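Local coordinates for protein Cel44C (Paenibacillus polymyxa, PDB 2YIH) that hydrolyses xyloglucan, and probably other beta-1,4-glucans, through the glycoside hydrolase family 44 part of a longer, multidomain protein, at residues V209-V213 with Q265-S269; M40-G46 with G103-T109. The protein carries 8 engineered substitutions. All coordinates share one frame; numbering follows the deposited sequence. Where two conformers were deposited one is given.

Interaction 1. Residues V209-V213 with Q265-S269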
# COMPACT_ATOMS: atom_id res chain seq x y z
N VAL A 209 -18.37 -4.24 11.27
CA VAL A 209 -17.84 -3.77 12.56
C VAL A 209 -17.81 -4.90 13.60
O VAL A 209 -16.82 -5.08 14.29
CB VAL A 209 -18.63 -2.55 13.10
CG1 VAL A 209 -18.27 -2.29 14.60
CG2 VAL A 209 -18.32 -1.34 12.24
N ASP A 210 -18.90 -5.65 13.71
CA ASP A 210 -18.94 -6.76 14.67
C ASP A 210 -17.86 -7.82 14.40
O ASP A 210 -17.20 -8.28 15.33
CB ASP A 210 -20.34 -7.41 14.69
CG ASP A 210 -21.40 -6.51 15.33
OD1 ASP A 210 -21.07 -5.52 16.03
OD2 ASP A 210 -22.60 -6.81 15.11
N ARG A 211 -17.69 -8.21 13.13
CA ARG A 211 -16.67 -9.20 12.78
C ARG A 211 -15.28 -8.67 13.12
O ARG A 211 -14.43 -9.41 13.62
CB ARG A 211 -16.73 -9.52 11.29
CG ARG A 211 -17.88 -10.46 10.93
CD ARG A 211 -17.86 -10.78 9.44
NE ARG A 211 -19.01 -11.61 9.06
CZ ARG A 211 -19.05 -12.93 9.21
NH1 ARG A 211 -18.02 -13.58 9.75
NH2 ARG A 211 -20.15 -13.61 8.88
N SER A 212 -15.09 -7.38 12.88
CA SER A 212 -13.81 -6.71 13.11
C SER A 212 -13.46 -6.63 14.58
O SER A 212 -12.31 -6.87 14.99
CB SER A 212 -13.89 -5.27 12.53
OG SER A 212 -14.01 -5.32 11.10
N VAL A 213 -14.44 -6.24 15.39
CA VAL A 213 -14.22 -6.16 16.84
C VAL A 213 -13.91 -7.52 17.41
O VAL A 213 -12.96 -7.67 18.18
CB VAL A 213 -15.45 -5.56 17.54
CG1 VAL A 213 -15.36 -5.76 19.09
CG2 VAL A 213 -15.58 -4.10 17.12
N GLN A 265 -17.36 3.80 15.01
CA GLN A 265 -17.80 2.54 15.64
C GLN A 265 -16.63 1.75 16.21
O GLN A 265 -16.76 1.16 17.28
CB GLN A 265 -18.62 1.67 14.66
CG GLN A 265 -19.99 2.30 14.27
CD GLN A 265 -20.91 2.54 15.47
OE1 GLN A 265 -21.40 3.66 15.70
NE2 GLN A 265 -21.03 1.52 16.29
N MET A 266 -15.49 1.78 15.53
CA MET A 266 -14.29 1.11 16.06
C MET A 266 -13.76 1.85 17.31
O MET A 266 -13.35 1.21 18.28
CB MET A 266 -13.19 0.93 14.99
CG MET A 266 -13.61 -0.04 13.84
SD MET A 266 -13.96 -1.70 14.46
CE MET A 266 -12.29 -2.31 14.78
N ARG A 267 -13.87 3.17 17.29
CA ARG A 267 -13.51 3.98 18.47
C ARG A 267 -14.41 3.64 19.66
O ARG A 267 -13.92 3.37 20.76
CB ARG A 267 -13.57 5.46 18.13
CG ARG A 267 -12.97 6.29 19.23
CD ARG A 267 -13.69 7.52 19.38
NE ARG A 267 -13.06 8.34 20.42
CZ ARG A 267 -13.05 9.66 20.38
NH1 ARG A 267 -13.64 10.26 19.38
NH2 ARG A 267 -12.44 10.36 21.33
N LEU A 268 -15.72 3.58 19.41
CA LEU A 268 -16.70 3.19 20.44
C LEU A 268 -16.46 1.79 20.98
O LEU A 268 -16.45 1.57 22.20
CB LEU A 268 -18.13 3.27 19.88
CG LEU A 268 -18.79 4.62 19.68
CD1 LEU A 268 -19.98 4.52 18.73
CD2 LEU A 268 -19.25 5.14 21.03
N SER A 269 -16.27 0.81 20.08
CA SER A 269 -16.02 -0.54 20.52
C SER A 269 -14.72 -0.65 21.33
O SER A 269 -14.65 -1.42 22.30
CB SER A 269 -15.99 -1.49 19.32
OG SER A 269 -17.27 -1.49 18.67

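Interaction 2. Residues M40-G46 with G103-T109. With EDO (1,2-ethanediol), chain L.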
# COMPACT_ATOMS: atom_id res chain seq x y z
N MET A 40 12.95 -2.28 -0.42
CA MET A 40 11.67 -2.04 0.24
C MET A 40 11.85 -2.02 1.76
O MET A 40 12.74 -2.68 2.27
CB MET A 40 10.69 -3.18 -0.12
CG MET A 40 10.33 -3.19 -1.61
SD MET A 40 9.20 -1.84 -2.06
CE MET A 40 9.10 -2.17 -3.83
N ALA A 41 10.96 -1.32 2.46
CA ALA A 41 10.91 -1.33 3.93
C ALA A 41 9.68 -2.05 4.48
O ALA A 41 9.56 -2.27 5.69
CB ALA A 41 11.01 0.17 4.51
N ALA A 42 8.74 -2.40 3.60
CA ALA A 42 7.50 -3.02 4.07
C ALA A 42 7.00 -4.04 3.05
O ALA A 42 7.01 -3.78 1.87
CB ALA A 42 6.40 -1.95 4.34
N ARG A 43 6.54 -5.19 3.54
CA ARG A 43 5.97 -6.23 2.68
C ARG A 43 4.61 -6.63 3.22
O ARG A 43 4.45 -6.75 4.44
CB ARG A 43 6.93 -7.44 2.62
CG ARG A 43 8.25 -7.05 1.92
CD ARG A 43 9.29 -8.18 1.94
NE ARG A 43 8.90 -9.34 1.12
CZ ARG A 43 8.67 -10.55 1.61
NH1 ARG A 43 8.62 -10.75 2.92
NH2 ARG A 43 8.45 -11.56 0.79
N ARG A 44 3.64 -6.89 2.33
CA ARG A 44 2.28 -7.28 2.75
C ARG A 44 1.97 -8.64 2.15
O ARG A 44 2.22 -8.87 0.98
CB ARG A 44 1.27 -6.27 2.19
CG ARG A 44 -0.21 -6.71 2.36
CD ARG A 44 -1.08 -5.50 2.04
NE ARG A 44 -2.53 -5.79 2.18
CZ ARG A 44 -3.34 -6.11 1.18
NH1 ARG A 44 -2.85 -6.40 -0.04
NH2 ARG A 44 -4.66 -6.22 1.41
N LEU A 45 1.34 -9.49 2.97
CA LEU A 45 0.77 -10.75 2.48
C LEU A 45 -0.75 -10.55 2.55
O LEU A 45 -1.36 -10.68 3.62
CB LEU A 45 1.24 -11.92 3.35
CG LEU A 45 0.67 -13.29 2.93
CD1 LEU A 45 1.14 -13.66 1.53
CD2 LEU A 45 1.08 -14.35 3.93
N GLY A 46 -1.34 -10.24 1.42
CA GLY A 46 -2.76 -9.86 1.39
C GLY A 46 -3.34 -9.96 0.02
O GLY A 46 -2.78 -10.63 -0.83
N GLY A 103 14.93 -7.08 6.19
CA GLY A 103 14.67 -5.99 7.12
C GLY A 103 13.38 -5.21 6.91
O GLY A 103 13.32 -3.99 7.17
N THR A 104 12.32 -5.90 6.50
CA THR A 104 11.06 -5.20 6.22
C THR A 104 10.01 -5.49 7.31
O THR A 104 10.07 -6.52 7.99
CB THR A 104 10.46 -5.61 4.86
OG1 THR A 104 10.14 -7.01 4.90
CG2 THR A 104 11.46 -5.33 3.73
N TYR A 105 9.08 -4.55 7.49
CA TYR A 105 7.83 -4.79 8.24
C TYR A 105 7.08 -5.92 7.54
O TYR A 105 7.09 -6.00 6.30
CB TYR A 105 7.04 -3.49 8.17
CG TYR A 105 5.79 -3.43 9.02
CD1 TYR A 105 4.65 -4.14 8.68
CD2 TYR A 105 5.72 -2.55 10.09
CE1 TYR A 105 3.47 -4.02 9.42
CE2 TYR A 105 4.56 -2.42 10.85
CZ TYR A 105 3.44 -3.15 10.49
OH TYR A 105 2.30 -3.03 11.25
N SER A 106 6.40 -6.80 8.31
CA SER A 106 5.47 -7.73 7.69
C SER A 106 4.04 -7.41 8.11
O SER A 106 3.74 -7.41 9.31
CB SER A 106 5.74 -9.18 8.16
OG SER A 106 6.94 -9.68 7.58
N LEU A 107 3.17 -7.25 7.12
CA LEU A 107 1.72 -7.14 7.36
C LEU A 107 1.07 -8.42 6.86
O LEU A 107 1.16 -8.73 5.69
CB LEU A 107 1.17 -5.96 6.57
CG LEU A 107 -0.36 -5.74 6.55
CD1 LEU A 107 -0.93 -5.64 8.01
CD2 LEU A 107 -0.69 -4.46 5.77
N VAL A 108 0.46 -9.17 7.77
CA VAL A 108 -0.12 -10.47 7.48
C VAL A 108 -1.67 -10.42 7.60
O VAL A 108 -2.22 -10.05 8.64
CB VAL A 108 0.45 -11.50 8.48
CG1 VAL A 108 -0.24 -12.87 8.35
CG2 VAL A 108 1.99 -11.63 8.30
N THR A 109 -2.36 -10.82 6.55
CA THR A 109 -3.82 -10.83 6.59
C THR A 109 -4.33 -12.04 7.36
O THR A 109 -3.81 -13.16 7.19
CB THR A 109 -4.35 -10.90 5.14
OG1 THR A 109 -3.88 -9.73 4.45
CG2 THR A 109 -5.90 -10.90 5.07
C1 EDO L . -1.07 -13.20 -1.82
O1 EDO L . -2.49 -12.98 -1.80
C2 EDO L . -0.71 -13.57 -3.26
O2 EDO L . -0.91 -12.42 -4.09
O HOH W 1 11.57 -1.72 7.60
O HOH W 2 -5.43 -7.55 3.85

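Interaction 1. Residues V209-V213 with Q265-S269
Val209 stands opposite Met266 and Val213 opposite Ser269, the CA atoms of each pair 7.0 Å apart, where the helical segments 209-213 and 265-269 cross at -44° with their axes 10.5 Å from each other at closest approach. The two lie in the outer layer of the TIM barrel, on helices 205-222 and 258-273, which follow the adjacent strands 181-184 and 227-233. Val209 crosses Gln265 at about a right angle, and both its methyls meet the CB of that residue, CG2 at 3.9 Å. Met266 does not start out straight at the facing helix, but a bend at chi2 brings SD 3.9 Å from Val213 CG2, and a further one at chi3 sets CE 4.0 Å from Ser212 CB. Ser212 meets the thioether with CB, while its OG is hydrogen-bonded to Leu208 O of its own helix; Tyr262 and Met112 touch the same serine. Val213 turns CG1 anti to its backbone N (chi1 167°), which sets CG2 beside that N and presses it against Ser269 CB at a tight 3.4 Å. Ser269 OG bends back and donates to Gln265 O at 3.0 Å, while Ser269 N reaches this oxygen from the opposite face of the carbonyl plane. With a glycine here, Val213 CG2 would probably face a gap and Gln265 O would be likely to lose its second donor. Across the helices meet methyls, methylenes and a thioether, with Ser269 OG touching Val213 CG2 without bonding; the fit therefore rests on shape rather than on polar pairing.

Interaction 2. Residues M40-G46 with G103-T109
Ala42 to Leu45 pair in register with Tyr105 to Val108 as neighbouring parallel strands of a (beta/alpha)8, or TIM, barrel, with helix 90-102 in the connection between them. Backbone bonds alternate from strand to strand; Leu45 N to Leu107 O, 2.8 Å, is nearly straight at 176°. Arg43 illustrates the face turned to that helix. Its CB passes Tyr105 O at 4.0 Å; CG, anti to the carbonyl carbon (chi1 -66°), comes 3.5 Å from Thr104 OG1, and CD draws closer to this oxygen, at 3.3 Å. The chain then bends at chi3, and the guanidinium meets Thr104 OG1 at its edge. NE forms a salt bridge with Asp33, whereas NH1 binds Phe95 O and Ser99 OG, the latter also hydrogen-bonded to Thr104 OG1. The arginine thus ties strand 42-45 to helix 90-102, with Thr104, just before the next strand, joined to the same Ser99; Asp33 probably balances its buried charge. On the inner face Arg44 runs extended alongside Leu107, CD to CD2 3.9 Å, and its NH1 is hydrogen-bonded to Asn31 OD1. At the C-terminal end of the pair Leu45 O is gripped twice by one residue, Thr109. The backbone N is one donor, and Thr109 OG1 reaches Leu45 O at 2.8 Å. Just beyond, Gly46 CA sits 3.7 Å above the plane of the Arg44 guanidinium, over its centre.

Both contacts belong to one TIM barrel but to different layers of it. Interaction 2 joins two strands of the inner wall, its centre about 10 Å from the centre of the chain; interaction 1 joins two helices of the outer layer, its centre about 23 Å from that point. Their centres are about 24 Å apart and their nearest atoms about 12 Å, without touching. Along the chain they come in series: interaction 2 (40-46 with 103-109) is complete before interaction 1 begins. In these two places the barrel joins its neighbours differently, by backbone bonds between strands of the wall and by side chains between helices outside it, and both lie away from the glycan and calcium sites.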